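Local coordinates for protein probable M18 family aminopeptidase 1 (Thermotoga maritima, PDB 2GLF) that probably works as a zinc-dependent aminopeptidase of the M18 family, cleaving residues from the N-terminal ends of peptides, at residues Lys21-Phe26 against Cys253-Leu258; Met27-Thr32 against Val37-Arg42; Gly247-Ile252 against Lys277-Ser282; Leu261-Pro266 against Glu438-Tyr443. All blocks are in the same frame, centred on the assembly; numbering follows the deposited sequence.

Contact 1: residues Lys21-Phe26 against Cys253-Leu258; sequences KEYMEF and CAYTAL
Y255 pushes its ring out of helix 248-263 and between Y23 and F26 of helix 13-29, forming an aromatic cluster. One flank, Y255 CD1, sits over a face of the F26 ring, 3.3 Å from F26 CD2; the two planes lie 30° apart but are slid so far that the rings barely overlap. The other flank, Y255 CD2, comes to the edge of the Y23 ring, 3.5 Å from Y23 CD1, with the planes inclined at 52°. Farther out, Y255 CE2 rests against the backbone, 3.4 Å from Y23 CA. With CG anti to the backbone N (chi1 -172°), Y255 places its ring against helix 13-29. Its hydroxyl is then hydrogen-bonded to R259, one turn on, which also makes a salt bridge with E22. With an alanine here, the cluster would probably lose its middle ring, opening a gap between Y23 and F26 and leaving R259 short of a partner. The axes of segments 21-26 and 253-258 approach to 10.6 Å. Around them, F26 packs on helix 33-45 and Y23 on I243 of strand 242-245, while A254 and A257 rest on strand 270-275 and T256 touches helix 433-449.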
loop_
_atom_site.group_PDB
_atom_site.type_symbol
_atom_site.label_atom_id
_atom_site.label_comp_id
_atom_site.label_asym_id
_atom_site.label_seq_id
_atom_site.Cartn_x
_atom_site.Cartn_y
_atom_site.Cartn_z
ATOM N N LYS A 21 -2.929 51.382 -22.091
ATOM C CA LYS A 21 -1.907 52.205 -21.474
ATOM C C LYS A 21 -2.487 52.898 -20.243
ATOM O O LYS A 21 -1.803 53.056 -19.229
ATOM C CB LYS A 21 -1.370 53.235 -22.471
ATOM C CG LYS A 21 -0.264 52.693 -23.358
ATOM C CD LYS A 21 0.515 53.816 -24.025
ATOM C CE LYS A 21 1.859 53.335 -24.582
ATOM N NZ LYS A 21 1.721 52.305 -25.650
ATOM N N GLU A 22 -3.753 53.294 -20.331
ATOM C CA GLU A 22 -4.429 53.960 -19.229
ATOM C C GLU A 22 -4.685 52.973 -18.087
ATOM O O GLU A 22 -4.568 53.321 -16.904
ATOM C CB GLU A 22 -5.739 54.560 -19.731
ATOM C CG GLU A 22 -5.526 55.699 -20.715
ATOM C CD GLU A 22 -6.727 55.956 -21.605
ATOM O OE1 GLU A 22 -6.690 56.943 -22.370
ATOM O OE2 GLU A 22 -7.701 55.173 -21.551
ATOM N N TYR A 23 -5.018 51.737 -18.454
ATOM C CA TYR A 23 -5.288 50.678 -17.488
ATOM C C TYR A 23 -4.025 50.344 -16.703
ATOM O O TYR A 23 -4.050 50.260 -15.479
ATOM C CB TYR A 23 -5.805 49.428 -18.220
ATOM C CG TYR A 23 -5.854 48.160 -17.384
ATOM C CD1 TYR A 23 -6.717 48.042 -16.292
ATOM C CD2 TYR A 23 -5.021 47.078 -17.680
ATOM C CE1 TYR A 23 -6.746 46.878 -15.517
ATOM C CE2 TYR A 23 -5.042 45.914 -16.908
ATOM C CZ TYR A 23 -5.904 45.821 -15.830
ATOM O OH TYR A 23 -5.912 44.679 -15.067
HETATM N N MSE A 24 -2.919 50.162 -17.418
HETATM C CA MSE A 24 -1.652 49.828 -16.782
HETATM C C MSE A 24 -1.151 50.886 -15.795
HETATM O O MSE A 24 -0.538 50.544 -14.787
HETATM C CB MSE A 24 -0.595 49.535 -17.846
HETATM C CG MSE A 24 -0.900 48.271 -18.640
HETATM SE SE MSE A 24 0.509 47.681 -19.846
HETATM C CE MSE A 24 -0.243 48.326 -21.522
ATOM N N GLU A 25 -1.408 52.163 -16.071
ATOM C CA GLU A 25 -0.989 53.221 -15.150
ATOM C C GLU A 25 -1.716 53.006 -13.822
ATOM O O GLU A 25 -1.100 52.940 -12.761
ATOM C CB GLU A 25 -1.342 54.601 -15.715
ATOM C CG GLU A 25 -0.522 55.002 -16.928
ATOM C CD GLU A 25 0.955 55.180 -16.608
ATOM O OE1 GLU A 25 1.749 55.400 -17.550
ATOM O OE2 GLU A 25 1.322 55.105 -15.415
ATOM N N PHE A 26 -3.037 52.898 -13.900
ATOM C CA PHE A 26 -3.871 52.667 -12.731
ATOM C C PHE A 26 -3.341 51.456 -11.971
ATOM O O PHE A 26 -3.174 51.496 -10.754
ATOM C CB PHE A 26 -5.306 52.390 -13.183
ATOM C CG PHE A 26 -6.259 52.099 -12.058
ATOM C CD1 PHE A 26 -6.588 53.081 -11.132
ATOM C CD2 PHE A 26 -6.849 50.844 -11.942
ATOM C CE1 PHE A 26 -7.496 52.819 -10.105
ATOM C CE2 PHE A 26 -7.758 50.566 -10.922
ATOM C CZ PHE A 26 -8.083 51.561 -9.999
ATOM N N CYS A 253 -11.658 44.504 -13.621
ATOM C CA CYS A 253 -13.083 44.737 -13.746
ATOM C C CYS A 253 -13.438 46.020 -13.030
ATOM O O CYS A 253 -14.404 46.692 -13.382
ATOM C CB CYS A 253 -13.865 43.578 -13.155
ATOM S SG CYS A 253 -13.999 42.245 -14.310
ATOM N N ALA A 254 -12.641 46.358 -12.023
ATOM C CA ALA A 254 -12.857 47.576 -11.263
ATOM C C ALA A 254 -12.539 48.771 -12.148
ATOM O O ALA A 254 -13.269 49.760 -12.162
ATOM C CB ALA A 254 -11.969 47.589 -10.037
ATOM N N TYR A 255 -11.453 48.670 -12.904
ATOM C CA TYR A 255 -11.052 49.765 -13.775
ATOM C C TYR A 255 -11.991 49.955 -14.952
ATOM O O TYR A 255 -12.378 51.080 -15.259
ATOM C CB TYR A 255 -9.636 49.552 -14.302
ATOM C CG TYR A 255 -9.109 50.751 -15.046
ATOM C CD1 TYR A 255 -8.795 51.929 -14.369
ATOM C CD2 TYR A 255 -8.948 50.721 -16.431
ATOM C CE1 TYR A 255 -8.332 53.055 -15.048
ATOM C CE2 TYR A 255 -8.487 51.845 -17.127
ATOM C CZ TYR A 255 -8.181 53.007 -16.428
ATOM O OH TYR A 255 -7.731 54.120 -17.105
ATOM N N THR A 256 -12.347 48.859 -15.617
ATOM C CA THR A 256 -13.245 48.935 -16.765
ATOM C C THR A 256 -14.609 49.493 -16.374
ATOM O O THR A 256 -15.213 50.239 -17.137
ATOM C CB THR A 256 -13.442 47.554 -17.440
ATOM O OG1 THR A 256 -13.703 46.557 -16.442
ATOM C CG2 THR A 256 -12.211 47.178 -18.247
ATOM N N ALA A 257 -15.090 49.135 -15.187
ATOM C CA ALA A 257 -16.378 49.629 -14.715
ATOM C C ALA A 257 -16.263 51.104 -14.332
ATOM O O ALA A 257 -17.170 51.892 -14.586
ATOM C CB ALA A 257 -16.851 48.814 -13.527
ATOM N N LEU A 258 -15.146 51.474 -13.715
ATOM C CA LEU A 258 -14.921 52.857 -13.325
ATOM C C LEU A 258 -14.961 53.721 -14.584
ATOM O O LEU A 258 -15.653 54.740 -14.635
ATOM C CB LEU A 258 -13.554 53.009 -12.662
ATOM C CG LEU A 258 -13.359 54.131 -11.640
ATOM C CD1 LEU A 258 -11.900 54.527 -11.646
ATOM C CD2 LEU A 258 -14.224 55.334 -11.963
#

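Contact 2: residues Met27-Thr32 against Val37-Arg42; sequences MSKAKT and VKEIKR
K29 and E39 meet across the short connection between helix 13-29 and helix 33-45. Two residues before K29, M27 (a selenomethionine) starts away from the second helix and packs on R251, while S28 OG is hydrogen-bonded back to E25 O. K29 then turns toward helix 33-45; its chain bends at chi3 (69°), carrying NZ onto the carboxylate of E39. This salt bridge, K29 NZ to E39 OE1 at 3.1 Å, is made from above the carboxylate plane, 45° out of it, and the two side chains cross at about a right angle. E39 bends at chi2, and its other oxygen, OE2, takes a salt bridge from R42 NH1; K38 NZ adds a long one to OE1, 3.8 Å away. Three cations thus share one carboxylate, which would favour its ionised form. A glutamine in its place would probably leave K29, R42 and K38 gathered without the carboxylate charge they share here. Past A30, K31 pairs with E133, and T32 is the N-cap of helix 33-45, its OG1 hydrogen-bonded to M35 N. The network is partly buried: K29 is exposed, whereas E39 packs against F26 of helix 13-29, and I40, the next residue, packs on L258 of helix 248-263.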
loop_
_atom_site.group_PDB
_atom_site.type_symbol
_atom_site.label_atom_id
_atom_site.label_comp_id
_atom_site.label_asym_id
_atom_site.label_seq_id
_atom_site.Cartn_x
_atom_site.Cartn_y
_atom_site.Cartn_z
HETATM N N MSE A 27 -3.067 50.384 -12.710
HETATM C CA MSE A 27 -2.582 49.134 -12.139
HETATM C C MSE A 27 -1.263 49.247 -11.381
HETATM O O MSE A 27 -1.042 48.546 -10.392
HETATM C CB MSE A 27 -2.462 48.083 -13.243
HETATM C CG MSE A 27 -3.013 46.716 -12.859
HETATM SE SE MSE A 27 -4.800 46.775 -12.070
HETATM C CE MSE A 27 -5.534 48.215 -13.109
ATOM N N SER A 28 -0.378 50.124 -11.837
ATOM C CA SER A 28 0.901 50.295 -11.159
ATOM C C SER A 28 0.699 51.021 -9.835
ATOM O O SER A 28 1.610 51.089 -9.023
ATOM C CB SER A 28 1.874 51.108 -12.016
ATOM O OG SER A 28 1.641 52.497 -11.859
ATOM N N LYS A 29 -0.493 51.566 -9.620
ATOM C CA LYS A 29 -0.767 52.295 -8.388
ATOM C C LYS A 29 -1.724 51.554 -7.449
ATOM O O LYS A 29 -1.814 51.883 -6.265
ATOM C CB LYS A 29 -1.331 53.684 -8.725
ATOM C CG LYS A 29 -0.456 54.497 -9.676
ATOM C CD LYS A 29 -1.064 55.856 -10.009
ATOM C CE LYS A 29 -1.066 56.784 -8.800
ATOM N NZ LYS A 29 -1.732 58.097 -9.074
ATOM N N ALA A 30 -2.418 50.545 -7.965
ATOM C CA ALA A 30 -3.375 49.791 -7.163
ATOM C C ALA A 30 -2.955 48.348 -6.837
ATOM O O ALA A 30 -3.468 47.395 -7.429
ATOM C CB ALA A 30 -4.734 49.793 -7.870
ATOM N N LYS A 31 -2.037 48.186 -5.887
ATOM C CA LYS A 31 -1.576 46.852 -5.501
ATOM C C LYS A 31 -2.373 46.308 -4.326
ATOM O O LYS A 31 -2.529 45.094 -4.171
ATOM C CB LYS A 31 -0.097 46.865 -5.114
ATOM C CG LYS A 31 0.880 47.072 -6.256
ATOM C CD LYS A 31 1.055 48.536 -6.579
ATOM C CE LYS A 31 2.414 48.788 -7.216
ATOM N NZ LYS A 31 3.534 48.423 -6.298
ATOM N N THR A 32 -2.873 47.212 -3.492
ATOM C CA THR A 32 -3.646 46.815 -2.324
ATOM C C THR A 32 -5.009 47.480 -2.397
ATOM O O THR A 32 -5.186 48.432 -3.156
ATOM C CB THR A 32 -2.929 47.241 -1.043
ATOM O OG1 THR A 32 -2.935 48.669 -0.941
ATOM C CG2 THR A 32 -1.485 46.760 -1.075
ATOM N N VAL A 37 -8.645 52.057 -3.621
ATOM C CA VAL A 37 -9.663 53.009 -3.202
ATOM C C VAL A 37 -9.130 54.428 -3.382
ATOM O O VAL A 37 -9.777 55.262 -4.015
ATOM C CB VAL A 37 -10.085 52.791 -1.727
ATOM C CG1 VAL A 37 -10.821 54.026 -1.194
ATOM C CG2 VAL A 37 -11.000 51.570 -1.632
ATOM N N LYS A 38 -7.943 54.689 -2.843
ATOM C CA LYS A 38 -7.326 56.010 -2.956
ATOM C C LYS A 38 -7.254 56.476 -4.407
ATOM O O LYS A 38 -7.546 57.632 -4.717
ATOM C CB LYS A 38 -5.910 55.998 -2.374
ATOM C CG LYS A 38 -5.134 57.263 -2.685
ATOM C CD LYS A 38 -3.651 57.113 -2.412
ATOM C CE LYS A 38 -2.867 58.256 -3.046
ATOM N NZ LYS A 38 -3.097 58.336 -4.523
ATOM N N GLU A 39 -6.860 55.570 -5.292
ATOM C CA GLU A 39 -6.731 55.886 -6.700
ATOM C C GLU A 39 -8.099 56.102 -7.351
ATOM O O GLU A 39 -8.246 56.943 -8.241
ATOM C CB GLU A 39 -5.960 54.764 -7.397
ATOM C CG GLU A 39 -5.474 55.095 -8.792
ATOM C CD GLU A 39 -4.899 56.492 -8.897
ATOM O OE1 GLU A 39 -4.331 56.989 -7.897
ATOM O OE2 GLU A 39 -5.006 57.088 -9.989
ATOM N N ILE A 40 -9.100 55.354 -6.897
ATOM C CA ILE A 40 -10.450 55.472 -7.440
ATOM C C ILE A 40 -11.102 56.763 -6.957
ATOM O O ILE A 40 -11.814 57.430 -7.707
ATOM C CB ILE A 40 -11.324 54.256 -7.029
ATOM C CG1 ILE A 40 -10.727 52.981 -7.621
ATOM C CG2 ILE A 40 -12.758 54.418 -7.547
ATOM C CD1 ILE A 40 -11.438 51.718 -7.187
ATOM N N LYS A 41 -10.856 57.119 -5.703
ATOM C CA LYS A 41 -11.425 58.340 -5.157
ATOM C C LYS A 41 -10.862 59.526 -5.924
ATOM O O LYS A 41 -11.611 60.384 -6.375
ATOM C CB LYS A 41 -11.100 58.482 -3.668
ATOM C CG LYS A 41 -11.739 59.708 -3.026
ATOM C CD LYS A 41 -11.422 59.812 -1.537
ATOM C CE LYS A 41 -12.108 61.018 -0.899
ATOM N NZ LYS A 41 -11.669 62.304 -1.503
ATOM N N ARG A 42 -9.540 59.564 -6.078
ATOM C CA ARG A 42 -8.876 60.640 -6.809
ATOM C C ARG A 42 -9.526 60.823 -8.173
ATOM O O ARG A 42 -9.908 61.932 -8.542
ATOM C CB ARG A 42 -7.389 60.321 -6.992
ATOM C CG ARG A 42 -6.719 61.115 -8.101
ATOM C CD ARG A 42 -5.323 60.619 -8.378
ATOM N NE ARG A 42 -4.977 60.775 -9.787
ATOM C CZ ARG A 42 -5.509 60.053 -10.769
ATOM N NH1 ARG A 42 -6.413 59.122 -10.497
ATOM N NH2 ARG A 42 -5.144 60.260 -12.028
#

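Contact 3: residues Gly247-Ile252 against Lys277-Ser282; sequences GQDDRI and KEEIGS. With MN (manganese (II) ion), chain F; MN (manganese (II) ion), chain E.
D249 holds its CG anti to the backbone N (chi1 -172°) and E279 folds back at chi2 (-64°); the two side chains reach toward each other from opposite directions, and D249 OD2 and E279 OE2 both bind the chain F manganese. D249 is the bridge of the site: its OD1 binds the manganese of chain E at 2.3 Å and its OD2 the manganese of chain F at 2.4 Å. E279 serves the second ion alone, with OE2 at 2.0 Å from the chain F manganese and OE1 farther off at 2.6 Å. The carboxylate planes stand 83° apart. D249 OD2 and E279 OE2 lie 3.4 Å apart, two acidic oxygens kept together by the metal they share. H425 also binds the chain F ion; H92, D326 and a water 2.4 Å from the metal bind the chain E ion. A second shell steadies the ligands: D250 OD2 is hydrogen-bonded to H92 N, and D94 OD1 takes the N-H of E279. In the turn that carries E279, K277 O accepts both I280 N and S282 N, from opposite faces of its plane, and I280 makes backbone hydrogen bonds to a second subunit. Two metals bridged by one aspartate are the hallmark of the zinc exopeptidase clan; manganese occupies both places in this crystal, whereas zinc is the predicted cofactor.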
loop_
_atom_site.group_PDB
_atom_site.type_symbol
_atom_site.label_atom_id
_atom_site.label_comp_id
_atom_site.label_asym_id
_atom_site.label_seq_id
_atom_site.Cartn_x
_atom_site.Cartn_y
_atom_site.Cartn_z
ATOM N N GLY A 247 -2.633 41.141 -9.538
ATOM C CA GLY A 247 -3.909 41.615 -9.051
ATOM C C GLY A 247 -4.918 41.943 -10.113
ATOM O O GLY A 247 -5.908 42.624 -9.835
ATOM N N GLN A 248 -4.685 41.481 -11.333
ATOM C CA GLN A 248 -5.648 41.751 -12.382
ATOM C C GLN A 248 -6.959 41.099 -11.987
ATOM O O GLN A 248 -8.019 41.464 -12.499
ATOM C CB GLN A 248 -5.169 41.212 -13.726
ATOM C CG GLN A 248 -4.308 42.208 -14.468
ATOM C CD GLN A 248 -3.929 41.736 -15.845
ATOM O OE1 GLN A 248 -3.167 40.780 -16.000
ATOM N NE2 GLN A 248 -4.465 42.402 -16.863
ATOM N N ASP A 249 -6.886 40.142 -11.060
ATOM C CA ASP A 249 -8.096 39.478 -10.608
ATOM C C ASP A 249 -8.998 40.530 -9.991
ATOM O O ASP A 249 -8.883 40.879 -8.814
ATOM C CB ASP A 249 -7.819 38.391 -9.577
ATOM C CG ASP A 249 -9.075 37.572 -9.243
ATOM O OD1 ASP A 249 -10.183 38.152 -9.185
ATOM O OD2 ASP A 249 -8.958 36.349 -9.015
ATOM N N ASP A 250 -9.866 41.037 -10.857
ATOM C CA ASP A 250 -10.883 42.030 -10.579
ATOM C C ASP A 250 -10.561 43.502 -10.532
ATOM O O ASP A 250 -11.480 44.319 -10.541
ATOM C CB ASP A 250 -11.676 41.646 -9.352
ATOM C CG ASP A 250 -13.147 41.677 -9.630
ATOM O OD1 ASP A 250 -13.529 41.208 -10.724
ATOM O OD2 ASP A 250 -13.913 42.168 -8.782
ATOM N N ARG A 251 -9.290 43.875 -10.470
ATOM C CA ARG A 251 -9.011 45.305 -10.505
ATOM C C ARG A 251 -9.172 45.641 -11.984
ATOM O O ARG A 251 -9.322 46.801 -12.361
ATOM C CB ARG A 251 -7.597 45.634 -10.007
ATOM C CG ARG A 251 -7.371 45.219 -8.562
ATOM C CD ARG A 251 -6.387 46.106 -7.829
ATOM N NE ARG A 251 -6.397 45.782 -6.407
ATOM C CZ ARG A 251 -5.573 44.920 -5.824
ATOM N NH1 ARG A 251 -4.654 44.293 -6.539
ATOM N NH2 ARG A 251 -5.682 44.668 -4.528
ATOM N N ILE A 252 -9.166 44.597 -12.813
ATOM C CA ILE A 252 -9.337 44.766 -14.244
ATOM C C ILE A 252 -10.810 45.043 -14.485
ATOM O O ILE A 252 -11.176 45.724 -15.436
ATOM C CB ILE A 252 -8.929 43.505 -15.034
ATOM C CG1 ILE A 252 -8.819 43.849 -16.524
ATOM C CG2 ILE A 252 -9.962 42.404 -14.838
ATOM C CD1 ILE A 252 -8.178 42.763 -17.362
ATOM N N LYS A 277 -12.347 41.981 0.762
ATOM C CA LYS A 277 -12.655 40.706 1.413
ATOM C C LYS A 277 -13.339 39.624 0.567
ATOM O O LYS A 277 -13.710 38.585 1.100
ATOM C CB LYS A 277 -13.506 40.946 2.672
ATOM C CG LYS A 277 -12.725 41.136 3.967
ATOM C CD LYS A 277 -11.676 42.220 3.834
ATOM C CE LYS A 277 -11.014 42.562 5.163
ATOM N NZ LYS A 277 -10.177 41.453 5.693
ATOM N N GLU A 278 -13.515 39.838 -0.733
ATOM C CA GLU A 278 -14.166 38.807 -1.542
ATOM C C GLU A 278 -13.312 37.544 -1.593
ATOM O O GLU A 278 -13.837 36.435 -1.494
ATOM C CB GLU A 278 -14.413 39.300 -2.969
ATOM C CG GLU A 278 -13.571 38.591 -4.022
ATOM C CD GLU A 278 -14.125 37.252 -4.449
ATOM O OE1 GLU A 278 -13.424 36.533 -5.201
ATOM O OE2 GLU A 278 -15.259 36.921 -4.045
ATOM N N GLU A 279 -12.000 37.725 -1.757
ATOM C CA GLU A 279 -11.061 36.611 -1.835
ATOM C C GLU A 279 -11.049 35.709 -0.601
ATOM O O GLU A 279 -10.330 34.715 -0.581
ATOM C CB GLU A 279 -9.637 37.122 -2.087
ATOM C CG GLU A 279 -9.371 37.720 -3.470
ATOM C CD GLU A 279 -9.503 36.720 -4.609
ATOM O OE1 GLU A 279 -9.662 35.515 -4.353
ATOM O OE2 GLU A 279 -9.444 37.142 -5.774
ATOM N N ILE A 280 -11.815 36.053 0.434
ATOM C CA ILE A 280 -11.878 35.216 1.635
ATOM C C ILE A 280 -13.314 34.876 2.026
ATOM O O ILE A 280 -13.564 34.374 3.123
ATOM C CB ILE A 280 -11.147 35.867 2.866
ATOM C CG1 ILE A 280 -11.681 37.272 3.162
ATOM C CG2 ILE A 280 -9.653 35.907 2.615
ATOM C CD1 ILE A 280 -13.000 37.304 3.936
ATOM N N GLY A 281 -14.255 35.150 1.123
ATOM C CA GLY A 281 -15.652 34.855 1.393
ATOM C C GLY A 281 -16.566 36.062 1.520
ATOM O O GLY A 281 -17.786 35.910 1.517
ATOM N N SER A 282 -15.982 37.253 1.647
ATOM C CA SER A 282 -16.728 38.513 1.768
ATOM C C SER A 282 -17.282 38.800 3.166
ATOM O O SER A 282 -18.370 39.353 3.311
ATOM C CB SER A 282 -17.866 38.573 0.736
ATOM O OG SER A 282 -17.358 38.559 -0.592
HETATM MN MN MN F . -9.990 35.583 -6.973
HETATM MN MN MN E . -12.286 37.501 -8.468
HETATM O O HOH W 1 -12.004 36.003 -10.270
#

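Contact 4: residues Leu261-Pro266 against Glu438-Tyr443; sequences LLSANP and ETYVAY
S263 and Y440 join two helices through their hydroxyls, S263 OG standing 2.8 Å from Y440 OH in a hydrogen bond that either could donate. The serine oxygen arrives at the edge of the tyrosine ring, near its plane, and on the CE1 side, where S263 OG is 3.7 Å from Y440 CE1. The angle CZ–OH–OG is about 119°, a comfortable direction for a phenol hydroxyl. Y440 does not start out pointing at its partner; CG lies anti to the backbone N (chi1 157°), and the length of the ring is what brings the hydroxyl over to the other helix. S263, at the end of helix 248-263, tucks OG between its own backbone N and carbonyl carbon (chi1 67°), where it is also hydrogen-bonded to R259 O, one turn back. Y440 OH has a second partner as well, R444 NH1, and its ring stacks with F19 of helix 13-29. Each hydroxyl therefore has a partner on its own helix besides the one across the contact, which limits how far either group can turn. Both residues are partly exposed, and they join the C-terminal end of helix 248-263 to helix 433-449, the last of the chain. Nearby, N265 N is hydrogen-bonded to E448 OE1 of that same helix, and L261 packs on I270 and V272 of strand 270-275.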
loop_
_atom_site.group_PDB
_atom_site.type_symbol
_atom_site.label_atom_id
_atom_site.label_comp_id
_atom_site.label_asym_id
_atom_site.label_seq_id
_atom_site.Cartn_x
_atom_site.Cartn_y
_atom_site.Cartn_z
ATOM N N LEU A 261 -18.524 53.893 -15.945
ATOM C CA LEU A 261 -19.331 54.775 -15.109
ATOM C C LEU A 261 -19.112 56.219 -15.497
ATOM O O LEU A 261 -20.063 56.981 -15.650
ATOM C CB LEU A 261 -18.966 54.611 -13.627
ATOM C CG LEU A 261 -19.679 55.572 -12.664
ATOM C CD1 LEU A 261 -21.155 55.223 -12.642
ATOM C CD2 LEU A 261 -19.108 55.482 -11.261
ATOM N N LEU A 262 -17.846 56.586 -15.663
ATOM C CA LEU A 262 -17.474 57.951 -16.003
ATOM C C LEU A 262 -17.856 58.446 -17.397
ATOM O O LEU A 262 -18.063 59.647 -17.585
ATOM C CB LEU A 262 -15.967 58.140 -15.808
ATOM C CG LEU A 262 -15.412 57.880 -14.407
ATOM C CD1 LEU A 262 -13.964 58.321 -14.357
ATOM C CD2 LEU A 262 -16.228 58.633 -13.371
ATOM N N SER A 263 -17.962 57.547 -18.373
ATOM C CA SER A 263 -18.274 57.985 -19.725
ATOM C C SER A 263 -19.627 57.544 -20.250
ATOM O O SER A 263 -19.934 57.715 -21.427
ATOM C CB SER A 263 -17.182 57.518 -20.685
ATOM O OG SER A 263 -17.193 56.110 -20.800
ATOM N N ALA A 264 -20.448 56.987 -19.385
ATOM C CA ALA A 264 -21.751 56.542 -19.832
ATOM C C ALA A 264 -22.752 57.698 -19.927
ATOM O O ALA A 264 -22.604 58.729 -19.263
ATOM C CB ALA A 264 -22.278 55.465 -18.887
ATOM N N ASN A 265 -23.755 57.519 -20.781
ATOM C CA ASN A 265 -24.832 58.486 -20.950
ATOM C C ASN A 265 -26.026 57.710 -20.406
ATOM O O ASN A 265 -26.748 57.045 -21.150
ATOM C CB ASN A 265 -25.020 58.822 -22.423
ATOM C CG ASN A 265 -23.784 59.441 -23.028
ATOM O OD1 ASN A 265 -23.314 60.482 -22.569
ATOM N ND2 ASN A 265 -23.238 58.801 -24.057
ATOM N N PRO A 266 -26.224 57.762 -19.079
ATOM C CA PRO A 266 -27.308 57.071 -18.381
ATOM C C PRO A 266 -28.705 57.503 -18.796
ATOM O O PRO A 266 -28.925 58.641 -19.209
ATOM C CB PRO A 266 -27.036 57.393 -16.913
ATOM C CG PRO A 266 -25.576 57.714 -16.884
ATOM C CD PRO A 266 -25.404 58.522 -18.123
ATOM N N GLU A 438 -12.989 45.660 -24.639
ATOM C CA GLU A 438 -14.342 45.218 -24.904
ATOM C C GLU A 438 -15.186 45.094 -23.644
ATOM O O GLU A 438 -16.411 45.234 -23.693
ATOM C CB GLU A 438 -14.331 43.896 -25.659
ATOM C CG GLU A 438 -15.664 43.595 -26.324
ATOM C CD GLU A 438 -16.048 44.635 -27.361
ATOM O OE1 GLU A 438 -17.164 44.550 -27.909
ATOM O OE2 GLU A 438 -15.231 45.534 -27.635
ATOM N N THR A 439 -14.538 44.817 -22.518
ATOM C CA THR A 439 -15.261 44.699 -21.257
ATOM C C THR A 439 -15.819 46.078 -20.953
ATOM O O THR A 439 -17.000 46.229 -20.630
ATOM C CB THR A 439 -14.333 44.253 -20.123
ATOM O OG1 THR A 439 -13.961 42.886 -20.334
ATOM C CG2 THR A 439 -15.030 44.391 -18.774
ATOM N N TYR A 440 -14.951 47.077 -21.077
ATOM C CA TYR A 440 -15.313 48.479 -20.865
ATOM C C TYR A 440 -16.503 48.862 -21.746
ATOM O O TYR A 440 -17.378 49.613 -21.334
ATOM C CB TYR A 440 -14.121 49.371 -21.218
ATOM C CG TYR A 440 -14.500 50.789 -21.560
ATOM C CD1 TYR A 440 -14.956 51.670 -20.576
ATOM C CD2 TYR A 440 -14.415 51.248 -22.870
ATOM C CE1 TYR A 440 -15.317 52.975 -20.894
ATOM C CE2 TYR A 440 -14.772 52.547 -23.200
ATOM C CZ TYR A 440 -15.223 53.405 -22.211
ATOM O OH TYR A 440 -15.595 54.686 -22.548
ATOM N N VAL A 441 -16.509 48.356 -22.971
ATOM C CA VAL A 441 -17.590 48.636 -23.896
ATOM C C VAL A 441 -18.867 47.966 -23.405
ATOM O O VAL A 441 -19.921 48.596 -23.340
ATOM C CB VAL A 441 -17.262 48.122 -25.301
ATOM C CG1 VAL A 441 -18.427 48.393 -26.236
ATOM C CG2 VAL A 441 -16.000 48.791 -25.813
ATOM N N ALA A 442 -18.764 46.685 -23.053
ATOM C CA ALA A 442 -19.910 45.928 -22.562
ATOM C C ALA A 442 -20.519 46.587 -21.322
ATOM O O ALA A 442 -21.728 46.811 -21.261
ATOM C CB ALA A 442 -19.489 44.497 -22.248
ATOM N N TYR A 443 -19.679 46.905 -20.342
ATOM C CA TYR A 443 -20.136 47.538 -19.105
ATOM C C TYR A 443 -20.837 48.878 -19.313
ATOM O O TYR A 443 -21.825 49.180 -18.646
ATOM C CB TYR A 443 -18.957 47.750 -18.154
ATOM C CG TYR A 443 -18.463 46.493 -17.480
ATOM C CD1 TYR A 443 -17.320 46.520 -16.685
ATOM C CD2 TYR A 443 -19.135 45.276 -17.630
ATOM C CE1 TYR A 443 -16.852 45.369 -16.054
ATOM C CE2 TYR A 443 -18.677 44.121 -17.005
ATOM C CZ TYR A 443 -17.533 44.175 -16.217
ATOM O OH TYR A 443 -17.060 43.045 -15.591
#

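In the fold
From the N terminus, helix 13-29 opens contact 1 and runs directly into contact 2, whose small loop closes at 37-42, well within the long one that contact 1 closes at 253-258. Contact 3 opens at 247-252, before contact 1 has closed, and ends at 277-282, so these two cross. The backbone of K31 lies against R251, linking contact 3 to contact 2 as well. Contact 4 opens after contact 1 has closed, crosses contact 3, and ends near the C terminus; T256 meets T439 and Y443 between contacts 1 and 4. Helix 248-263 serves contacts 1, 3 and 4, tying the N-terminal helices, the metal site and the last helix together.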